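Local coordinates for protein FACT-Spt16 (Cicer arietinum, PDB 5CE6) that forms the N-terminal domain of a FACT histone chaperone subunit, which probably binds histones H3-H4 and takes part in handling nucleosomes during transcription, at residues K92-A103 and G118-K126; D322-L332 and L408-N417. All coordinates share one frame; numbering follows the deposited sequence.

How the contacts relate
The two contacts belong to different lobes and share no element: their centres lie about 55 Å apart, on opposite sides of the chain's centre. Contact 1 falls in the N-terminal lobe and pairs parallel strands at the edge of a mixed sheet, so backbone hydrogen bonds carry it; the middle of 93-98 is buried, while the ends and much of the outermost strand 120-125 are more open. Contact 2 falls in the region related to M24 metallopeptidases and lays a helix on a strand. Its middle is more deeply buried and apolar, while its polar bonds gather at the start of the helix. Histidines link side chains in the first; an aspartate ties helix to loop in the second.

Contact 1 of 2, residues K92-A103 and G118-K126; sequences KQIHVLCSQKKA and GVEIILHVK
His95 and His124 meet rim to rim across two parallel strands, ND1 of His95 lying 2.8 Å from NE2 of His124 in a nearly straight hydrogen bond (171°) that either nitrogen could donate. With CG anti to the carbonyl carbon (chi1 -67°), the His95 ring lies along its own sheet face, its ND1 edge turned to His124 and its NE2 to Gln93, whose OE1 accepts that N-H at 3.0 Å from above the amide plane. Gln93 in turn gives NE2 to Glu120 OE1 in a weak bond of 3.3 Å. A ring with two nitrogens suits this place because it can serve neighbours at both edges; an alanine here would probably leave His124 NE2 and Gln93 OE1 without this mate and both side chains freer to turn. Ladder bonds such as His124 N to Val96 O (2.7 Å) hold the backbones in step. On the other face packing is close and apolar, Val96 CB lying 3.7 Å from Leu123 CD2; Val119, just before the strand, meets Ile94 CD1 through CG2 (3.8 Å). Beta-branched Ile94 and Val96 suit an extended strand. The solvent side holds exposed Lys92, which curls back to offer NZ to Gly118 O (3.1 Å), and exposed Gln100, whose N a water joins to Lys126 O, though Ala103 CB still packs 3.8 Å from Val125 CG2. The strands are the two ends of a beta-alpha-beta crossover through helices 100-106 and 110-117. Helix 110-117 packs on the Ile121 face, helix 133-145 on the histidine face, and strand 85-89 flanks 93-98, leaving 120-125 outermost within the chain.

Contact 2 of 2, residues D322-L332 and L408-N417; sequences DPIQSKAYEVL and LGFQNLHCEN
Asp322 caps a helix with one carboxylate oxygen and holds the partner loop with the other. OD1 accepts a nearly straight bond (174°) from Gln325 N at 2.8 Å, while OD2 takes Glu416 N, also at 2.8 Å, from above the carboxylate plane. The carboxylate is placed for both tasks because CG stands between backbone N and carbonyl carbon (chi1 73°). Gln325 reciprocates, its OE1 accepting Asp322 N at 2.9 Å, which completes a capping box; a water further bridges OD2 to Asn417 N. Beyond this polar end mostly apolar side chains meet strand 408-411 and, past the corner at 412, Leu413. Alanine is small enough to let Leu413 come close, CD1 to CB of Ala328 at 3.5 Å, tighter than usual. The Phe410 ring receives Val331 CG1 and the carbonyl O of Ala328 at its edge, and Leu332 CB lies 3.8 Å from CE2 of Phe410. Farther along, Leu332 CD1 reaches Leu408 CG at 3.9 Å, with helix 349-363 also touching Val331, Leu408 and Phe410. Gln325 NE2 goes on to donate to Ala295 O, and Ala295, with Ser420 and Asn422, belongs to the bound potassium site. The chemistry thus implies that apolar contacts hold the helix against the strand, whereas the helix N-terminus and the donors at OD2 would probably favour an anionic Asp322 despite Glu416 nearby.

Contact 1 of 2, residues K92-A103 and G118-K126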
loop_
_atom_site.group_PDB
_atom_site.type_symbol
_atom_site.label_atom_id
_atom_site.label_comp_id
_atom_site.label_asym_id
_atom_site.label_seq_id
_atom_site.Cartn_x
_atom_site.Cartn_y
_atom_site.Cartn_z
ATOM N N LYS A 92 10.519 -5.545 28.758
ATOM C CA LYS A 92 10.385 -4.526 29.796
ATOM C C LYS A 92 10.894 -3.148 29.389
ATOM O O LYS A 92 10.732 -2.184 30.134
ATOM C CB LYS A 92 11.100 -4.978 31.069
ATOM C CG LYS A 92 10.609 -6.313 31.597
ATOM C CD LYS A 92 9.118 -6.259 31.883
ATOM C CE LYS A 92 8.806 -5.266 32.992
ATOM N NZ LYS A 92 7.341 -4.995 33.101
ATOM N N GLN A 93 11.520 -3.057 28.219
ATOM C CA GLN A 93 12.093 -1.794 27.762
ATOM C C GLN A 93 11.864 -1.557 26.275
ATOM O O GLN A 93 11.643 -2.498 25.511
ATOM C CB GLN A 93 13.602 -1.757 28.030
ATOM C CG GLN A 93 14.007 -1.985 29.478
ATOM C CD GLN A 93 15.506 -1.896 29.677
ATOM O OE1 GLN A 93 16.272 -2.622 29.043
ATOM N NE2 GLN A 93 15.933 -0.996 30.554
ATOM N N ILE A 94 11.917 -0.291 25.869
ATOM C CA ILE A 94 11.999 0.056 24.451
ATOM C C ILE A 94 13.210 0.961 24.294
ATOM O O ILE A 94 13.261 2.022 24.900
ATOM C CB ILE A 94 10.756 0.809 23.968
ATOM C CG1 ILE A 94 9.501 -0.039 24.202
ATOM C CG2 ILE A 94 10.874 1.148 22.476
ATOM C CD1 ILE A 94 8.215 0.603 23.718
ATOM N N HIS A 95 14.182 0.534 23.497
ATOM C CA HIS A 95 15.380 1.328 23.278
ATOM C C HIS A 95 15.278 2.064 21.958
ATOM O O HIS A 95 14.870 1.489 20.958
ATOM C CB HIS A 95 16.614 0.429 23.287
ATOM C CG HIS A 95 16.898 -0.181 24.620
ATOM N ND1 HIS A 95 17.823 0.344 25.499
ATOM C CD2 HIS A 95 16.381 -1.274 25.228
ATOM C CE1 HIS A 95 17.860 -0.398 26.589
ATOM N NE2 HIS A 95 16.993 -1.389 26.449
ATOM N N VAL A 96 15.626 3.345 21.961
ATOM C CA VAL A 96 15.600 4.138 20.747
ATOM C C VAL A 96 16.967 4.766 20.556
ATOM O O VAL A 96 17.513 5.326 21.493
ATOM C CB VAL A 96 14.536 5.244 20.824
ATOM C CG1 VAL A 96 14.447 5.992 19.511
ATOM C CG2 VAL A 96 13.163 4.648 21.173
ATOM N N LEU A 97 17.527 4.640 19.357
ATOM C CA LEU A 97 18.779 5.319 19.014
ATOM C C LEU A 97 18.426 6.353 17.959
ATOM O O LEU A 97 17.967 5.996 16.875
ATOM C CB LEU A 97 19.800 4.324 18.454
ATOM C CG LEU A 97 21.142 4.898 17.993
ATOM C CD1 LEU A 97 21.742 5.769 19.076
ATOM C CD2 LEU A 97 22.095 3.775 17.630
ATOM N N CYS A 98 18.614 7.630 18.281
ATOM C CA CYS A 98 18.133 8.711 17.420
ATOM C C CYS A 98 18.831 10.018 17.748
ATOM O O CYS A 98 19.619 10.083 18.687
ATOM C CB CYS A 98 16.620 8.892 17.597
ATOM S SG CYS A 98 16.116 9.386 19.266
ATOM N N SER A 99 18.515 11.060 16.986
ATOM C CA SER A 99 19.071 12.394 17.222
ATOM C C SER A 99 18.554 12.997 18.529
ATOM O O SER A 99 17.533 12.560 19.060
ATOM C CB SER A 99 18.699 13.313 16.058
ATOM O OG SER A 99 17.304 13.564 16.060
ATOM N N GLN A 100 19.260 14.000 19.048
ATOM C CA GLN A 100 18.800 14.702 20.244
ATOM C C GLN A 100 17.393 15.264 20.045
ATOM O O GLN A 100 16.543 15.175 20.939
ATOM C CB GLN A 100 19.772 15.827 20.615
ATOM C CG GLN A 100 19.267 16.734 21.728
ATOM C CD GLN A 100 19.050 15.994 23.035
ATOM O OE1 GLN A 100 19.993 15.469 23.626
ATOM N NE2 GLN A 100 17.803 15.950 23.494
ATOM N N LYS A 101 17.147 15.819 18.863
ATOM C CA LYS A 101 15.857 16.434 18.556
ATOM C C LYS A 101 14.703 15.438 18.659
ATOM O O LYS A 101 13.653 15.747 19.229
ATOM C CB LYS A 101 15.884 17.070 17.166
ATOM N N LYS A 102 14.904 14.243 18.114
ATOM C CA LYS A 102 13.879 13.205 18.169
ATOM C C LYS A 102 13.732 12.678 19.594
ATOM O O LYS A 102 12.639 12.326 20.037
ATOM C CB LYS A 102 14.207 12.071 17.192
ATOM C CG LYS A 102 14.239 12.512 15.728
ATOM C CD LYS A 102 14.348 11.333 14.783
ATOM C CE LYS A 102 14.375 11.784 13.325
ATOM N NZ LYS A 102 15.725 12.233 12.900
ATOM N N ALA A 103 14.840 12.643 20.322
ATOM C CA ALA A 103 14.815 12.175 21.701
ATOM C C ALA A 103 14.003 13.101 22.608
ATOM O O ALA A 103 13.281 12.635 23.488
ATOM C CB ALA A 103 16.223 12.013 22.229
ATOM N N GLY A 118 3.883 -1.447 30.811
ATOM C CA GLY A 118 4.870 -1.657 31.855
ATOM C C GLY A 118 6.307 -1.579 31.369
ATOM O O GLY A 118 7.211 -2.135 32.004
ATOM N N VAL A 119 6.534 -0.884 30.259
ATOM C CA VAL A 119 7.895 -0.787 29.725
ATOM C C VAL A 119 8.590 0.552 29.984
ATOM O O VAL A 119 7.951 1.603 30.072
ATOM C CB VAL A 119 7.967 -1.110 28.214
ATOM C CG1 VAL A 119 7.362 -2.475 27.933
ATOM C CG2 VAL A 119 7.282 -0.027 27.389
ATOM N N GLU A 120 9.914 0.487 30.086
ATOM C CA GLU A 120 10.750 1.655 30.275
ATOM C C GLU A 120 11.358 2.055 28.936
ATOM O O GLU A 120 12.088 1.280 28.326
ATOM C CB GLU A 120 11.859 1.309 31.263
ATOM C CG GLU A 120 12.764 2.443 31.662
ATOM C CD GLU A 120 13.909 1.962 32.534
ATOM O OE1 GLU A 120 14.066 0.725 32.664
ATOM O OE2 GLU A 120 14.646 2.812 33.078
ATOM N N ILE A 121 11.044 3.256 28.467
ATOM C CA ILE A 121 11.682 3.779 27.265
ATOM C C ILE A 121 13.063 4.343 27.574
ATOM O O ILE A 121 13.217 5.185 28.456
ATOM C CB ILE A 121 10.815 4.845 26.609
ATOM C CG1 ILE A 121 9.558 4.181 26.055
ATOM C CG2 ILE A 121 11.581 5.562 25.512
ATOM C CD1 ILE A 121 8.673 5.099 25.302
ATOM N N ILE A 122 14.063 3.865 26.842
ATOM C CA ILE A 122 15.438 4.297 27.066
ATOM C C ILE A 122 15.919 4.999 25.813
ATOM O O ILE A 122 15.977 4.391 24.751
ATOM C CB ILE A 122 16.352 3.104 27.353
ATOM C CG1 ILE A 122 15.837 2.329 28.564
ATOM C CG2 ILE A 122 17.791 3.568 27.583
ATOM C CD1 ILE A 122 15.757 3.165 29.817
ATOM N N LEU A 123 16.266 6.277 25.930
ATOM C CA LEU A 123 16.653 7.041 24.749
ATOM C C LEU A 123 18.168 7.153 24.645
ATOM O O LEU A 123 18.826 7.654 25.553
ATOM C CB LEU A 123 15.995 8.422 24.765
ATOM C CG LEU A 123 14.464 8.377 24.759
ATOM C CD1 LEU A 123 13.876 9.766 24.919
ATOM C CD2 LEU A 123 13.960 7.744 23.479
ATOM N N HIS A 124 18.717 6.659 23.541
ATOM C CA HIS A 124 20.150 6.746 23.294
ATOM C C HIS A 124 20.373 7.817 22.239
ATOM O O HIS A 124 20.017 7.627 21.077
ATOM C CB HIS A 124 20.676 5.399 22.790
ATOM C CG HIS A 124 20.323 4.242 23.673
ATOM N ND1 HIS A 124 21.195 3.736 24.615
ATOM C CD2 HIS A 124 19.198 3.495 23.763
ATOM C CE1 HIS A 124 20.622 2.727 25.245
ATOM N NE2 HIS A 124 19.408 2.562 24.749
ATOM N N VAL A 125 20.948 8.948 22.642
ATOM C CA VAL A 125 21.108 10.083 21.733
ATOM C C VAL A 125 22.378 9.959 20.901
ATOM O O VAL A 125 23.478 9.854 21.455
ATOM C CB VAL A 125 21.183 11.415 22.506
ATOM C CG1 VAL A 125 21.489 12.566 21.552
ATOM C CG2 VAL A 125 19.897 11.669 23.272
ATOM N N LYS A 126 22.227 9.987 19.577
ATOM C CA LYS A 126 23.379 9.949 18.678
ATOM C C LYS A 126 23.762 11.339 18.180
ATOM O O LYS A 126 22.948 12.033 17.559
ATOM C CB LYS A 126 23.113 9.040 17.473
ATOM C CG LYS A 126 24.361 8.774 16.625
ATOM C CD LYS A 126 24.003 8.194 15.267
ATOM C CE LYS A 126 23.469 9.271 14.335
ATOM N NZ LYS A 126 24.517 10.265 13.952
HETATM O O HOH W 1 21.848 14.487 18.163
#

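Contact 2 of 2, residues D322-L332 and L408-N417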
loop_
_atom_site.group_PDB
_atom_site.type_symbol
_atom_site.label_atom_id
_atom_site.label_comp_id
_atom_site.label_asym_id
_atom_site.label_seq_id
_atom_site.Cartn_x
_atom_site.Cartn_y
_atom_site.Cartn_z
ATOM N N ASP A 322 -12.446 -2.469 -30.433
ATOM C CA ASP A 322 -12.796 -3.580 -31.304
ATOM C C ASP A 322 -13.533 -4.652 -30.492
ATOM O O ASP A 322 -13.653 -4.522 -29.271
ATOM C CB ASP A 322 -11.563 -4.090 -32.086
ATOM C CG ASP A 322 -10.570 -4.876 -31.239
ATOM O OD1 ASP A 322 -10.944 -5.502 -30.231
ATOM O OD2 ASP A 322 -9.377 -4.886 -31.622
ATOM N N PRO A 323 -14.067 -5.689 -31.154
ATOM C CA PRO A 323 -14.873 -6.644 -30.385
ATOM C C PRO A 323 -14.123 -7.389 -29.279
ATOM O O PRO A 323 -14.753 -7.759 -28.283
ATOM C CB PRO A 323 -15.341 -7.630 -31.454
ATOM C CG PRO A 323 -15.420 -6.813 -32.669
ATOM C CD PRO A 323 -14.245 -5.893 -32.607
ATOM N N ILE A 324 -12.819 -7.602 -29.447
ATOM C CA ILE A 324 -12.055 -8.357 -28.466
ATOM C C ILE A 324 -11.784 -7.471 -27.262
ATOM O O ILE A 324 -11.918 -7.900 -26.109
ATOM C CB ILE A 324 -10.734 -8.870 -29.058
ATOM C CG1 ILE A 324 -11.021 -9.785 -30.253
ATOM C CG2 ILE A 324 -9.921 -9.608 -28.001
ATOM C CD1 ILE A 324 -9.789 -10.380 -30.892
ATOM N N GLN A 325 -11.418 -6.221 -27.535
ATOM C CA GLN A 325 -11.159 -5.252 -26.461
ATOM C C GLN A 325 -12.432 -5.028 -25.646
ATOM O O GLN A 325 -12.382 -4.928 -24.424
ATOM C CB GLN A 325 -10.665 -3.926 -27.039
ATOM C CG GLN A 325 -9.274 -3.991 -27.709
ATOM C CD GLN A 325 -8.964 -2.760 -28.537
ATOM O OE1 GLN A 325 -9.868 -2.115 -29.075
ATOM N NE2 GLN A 325 -7.675 -2.432 -28.661
ATOM N N SER A 326 -13.576 -4.974 -26.333
ATOM C CA SER A 326 -14.847 -4.723 -25.677
ATOM C C SER A 326 -15.236 -5.900 -24.801
ATOM O O SER A 326 -15.614 -5.721 -23.639
ATOM C CB SER A 326 -15.953 -4.504 -26.720
ATOM O OG SER A 326 -15.699 -3.350 -27.495
ATOM N N LYS A 327 -15.171 -7.101 -25.374
ATOM C CA LYS A 327 -15.489 -8.314 -24.627
ATOM C C LYS A 327 -14.568 -8.466 -23.422
ATOM O O LYS A 327 -15.023 -8.738 -22.312
ATOM C CB LYS A 327 -15.365 -9.559 -25.508
ATOM C CG LYS A 327 -15.586 -10.855 -24.722
ATOM C CD LYS A 327 -15.448 -12.114 -25.574
ATOM C CE LYS A 327 -15.632 -13.362 -24.702
ATOM N NZ LYS A 327 -15.458 -14.650 -25.434
ATOM N N ALA A 328 -13.266 -8.300 -23.642
ATOM C CA ALA A 328 -12.318 -8.468 -22.554
ATOM C C ALA A 328 -12.628 -7.503 -21.415
ATOM O O ALA A 328 -12.512 -7.858 -20.241
ATOM C CB ALA A 328 -10.907 -8.251 -23.051
ATOM N N TYR A 329 -13.009 -6.277 -21.753
ATOM C CA TYR A 329 -13.308 -5.320 -20.708
ATOM C C TYR A 329 -14.533 -5.755 -19.914
ATOM O O TYR A 329 -14.529 -5.685 -18.687
ATOM C CB TYR A 329 -13.478 -3.887 -21.234
ATOM C CG TYR A 329 -13.794 -2.941 -20.102
ATOM C CD1 TYR A 329 -15.105 -2.646 -19.764
ATOM C CD2 TYR A 329 -12.775 -2.383 -19.334
ATOM C CE1 TYR A 329 -15.398 -1.823 -18.723
ATOM C CE2 TYR A 329 -13.068 -1.561 -18.272
ATOM C CZ TYR A 329 -14.374 -1.279 -17.975
ATOM O OH TYR A 329 -14.670 -0.457 -16.926
ATOM N N GLU A 330 -15.573 -6.207 -20.611
ATOM C CA GLU A 330 -16.785 -6.666 -19.942
ATOM C C GLU A 330 -16.474 -7.819 -18.999
ATOM O O GLU A 330 -16.972 -7.850 -17.857
ATOM C CB GLU A 330 -17.841 -7.082 -20.969
ATOM C CG GLU A 330 -18.347 -5.922 -21.800
ATOM C CD GLU A 330 -19.528 -6.301 -22.668
ATOM O OE1 GLU A 330 -20.636 -5.790 -22.413
ATOM O OE2 GLU A 330 -19.346 -7.107 -23.601
ATOM N N VAL A 331 -15.632 -8.738 -19.470
ATOM C CA VAL A 331 -15.235 -9.898 -18.670
ATOM C C VAL A 331 -14.398 -9.478 -17.458
ATOM O O VAL A 331 -14.609 -9.965 -16.336
ATOM C CB VAL A 331 -14.487 -10.934 -19.518
ATOM C CG1 VAL A 331 -14.000 -12.090 -18.655
ATOM C CG2 VAL A 331 -15.400 -11.457 -20.635
ATOM N N LEU A 332 -13.461 -8.561 -17.678
ATOM C CA LEU A 332 -12.641 -8.050 -16.576
ATOM C C LEU A 332 -13.498 -7.405 -15.497
ATOM O O LEU A 332 -13.271 -7.622 -14.308
ATOM C CB LEU A 332 -11.602 -7.045 -17.083
ATOM C CG LEU A 332 -10.700 -6.518 -15.957
ATOM C CD1 LEU A 332 -9.866 -7.676 -15.416
ATOM C CD2 LEU A 332 -9.790 -5.412 -16.485
ATOM N N LEU A 408 -7.301 -5.710 -10.609
ATOM C CA LEU A 408 -7.322 -6.900 -11.437
ATOM C C LEU A 408 -7.190 -6.499 -12.905
ATOM O O LEU A 408 -7.797 -5.512 -13.350
ATOM C CB LEU A 408 -8.647 -7.643 -11.209
ATOM C CG LEU A 408 -8.783 -8.994 -11.912
ATOM C CD1 LEU A 408 -7.862 -10.020 -11.275
ATOM C CD2 LEU A 408 -10.236 -9.473 -11.881
ATOM N N GLY A 409 -6.377 -7.238 -13.653
ATOM C CA GLY A 409 -6.162 -6.888 -15.041
ATOM C C GLY A 409 -6.030 -8.043 -16.003
ATOM O O GLY A 409 -5.974 -9.213 -15.614
ATOM N N PHE A 410 -6.000 -7.702 -17.287
ATOM C CA PHE A 410 -5.617 -8.643 -18.327
ATOM C C PHE A 410 -4.334 -8.118 -18.928
ATOM O O PHE A 410 -4.267 -6.940 -19.293
ATOM C CB PHE A 410 -6.680 -8.708 -19.421
ATOM C CG PHE A 410 -7.806 -9.654 -19.132
ATOM C CD1 PHE A 410 -7.556 -10.996 -18.889
ATOM C CD2 PHE A 410 -9.125 -9.198 -19.122
ATOM C CE1 PHE A 410 -8.614 -11.882 -18.642
ATOM C CE2 PHE A 410 -10.185 -10.064 -18.879
ATOM C CZ PHE A 410 -9.933 -11.407 -18.628
ATOM N N GLN A 411 -3.328 -8.982 -19.039
ATOM C CA GLN A 411 -2.023 -8.580 -19.588
ATOM C C GLN A 411 -1.760 -9.215 -20.934
ATOM O O GLN A 411 -1.841 -10.437 -21.074
ATOM C CB GLN A 411 -0.883 -8.983 -18.646
ATOM C CG GLN A 411 -1.225 -8.879 -17.185
ATOM C CD GLN A 411 -0.068 -9.264 -16.292
ATOM O OE1 GLN A 411 -0.060 -10.342 -15.691
ATOM N NE2 GLN A 411 0.916 -8.381 -16.194
ATOM N N ASN A 412 -1.429 -8.381 -21.917
ATOM C CA ASN A 412 -1.016 -8.839 -23.249
ATOM C C ASN A 412 -2.059 -9.645 -24.022
ATOM O O ASN A 412 -1.754 -10.675 -24.637
ATOM C CB ASN A 412 0.327 -9.582 -23.199
ATOM C CG ASN A 412 1.439 -8.733 -22.616
ATOM O OD1 ASN A 412 1.483 -7.519 -22.824
ATOM N ND2 ASN A 412 2.339 -9.368 -21.875
ATOM N N LEU A 413 -3.299 -9.172 -23.991
ATOM C CA LEU A 413 -4.292 -9.670 -24.928
ATOM C C LEU A 413 -3.919 -9.191 -26.323
ATOM O O LEU A 413 -3.163 -8.230 -26.482
ATOM C CB LEU A 413 -5.679 -9.158 -24.555
ATOM C CG LEU A 413 -6.227 -9.647 -23.218
ATOM C CD1 LEU A 413 -7.495 -8.896 -22.893
ATOM C CD2 LEU A 413 -6.504 -11.142 -23.292
ATOM N N HIS A 414 -4.433 -9.867 -27.345
ATOM C CA HIS A 414 -4.222 -9.421 -28.713
ATOM C C HIS A 414 -5.516 -8.858 -29.292
ATOM O O HIS A 414 -6.560 -9.512 -29.233
ATOM C CB HIS A 414 -3.699 -10.574 -29.572
ATOM C CG HIS A 414 -2.291 -10.962 -29.256
ATOM N ND1 HIS A 414 -1.286 -10.954 -30.199
ATOM C CD2 HIS A 414 -1.713 -11.348 -28.093
ATOM C CE1 HIS A 414 -0.152 -11.332 -29.636
ATOM N NE2 HIS A 414 -0.383 -11.573 -28.358
ATOM N N CYS A 415 -5.450 -7.640 -29.827
ATOM C CA CYS A 415 -6.626 -7.005 -30.407
ATOM C C CYS A 415 -6.927 -7.605 -31.770
ATOM O O CYS A 415 -6.150 -8.397 -32.308
ATOM C CB CYS A 415 -6.456 -5.482 -30.508
ATOM S SG CYS A 415 -5.331 -4.904 -31.788
ATOM N N GLU A 416 -8.061 -7.218 -32.331
ATOM C CA GLU A 416 -8.499 -7.793 -33.588
ATOM C C GLU A 416 -7.583 -7.442 -34.751
ATOM O O GLU A 416 -7.045 -8.333 -35.418
ATOM C CB GLU A 416 -9.938 -7.374 -33.884
ATOM C CG GLU A 416 -10.465 -7.965 -35.166
ATOM C CD GLU A 416 -11.977 -8.031 -35.180
ATOM O OE1 GLU A 416 -12.569 -7.526 -36.150
ATOM O OE2 GLU A 416 -12.558 -8.574 -34.214
ATOM N N ASN A 417 -7.411 -6.153 -35.016
ATOM C CA ASN A 417 -6.547 -5.745 -36.118
ATOM C C ASN A 417 -5.113 -5.647 -35.640
ATOM O O ASN A 417 -4.748 -4.707 -34.938
ATOM C CB ASN A 417 -6.987 -4.409 -36.714
ATOM C CG ASN A 417 -6.044 -3.920 -37.808
ATOM O OD1 ASN A 417 -5.446 -4.715 -38.538
ATOM N ND2 ASN A 417 -5.898 -2.604 -37.914
HETATM O O HOH W 2 -8.387 -3.580 -33.912
#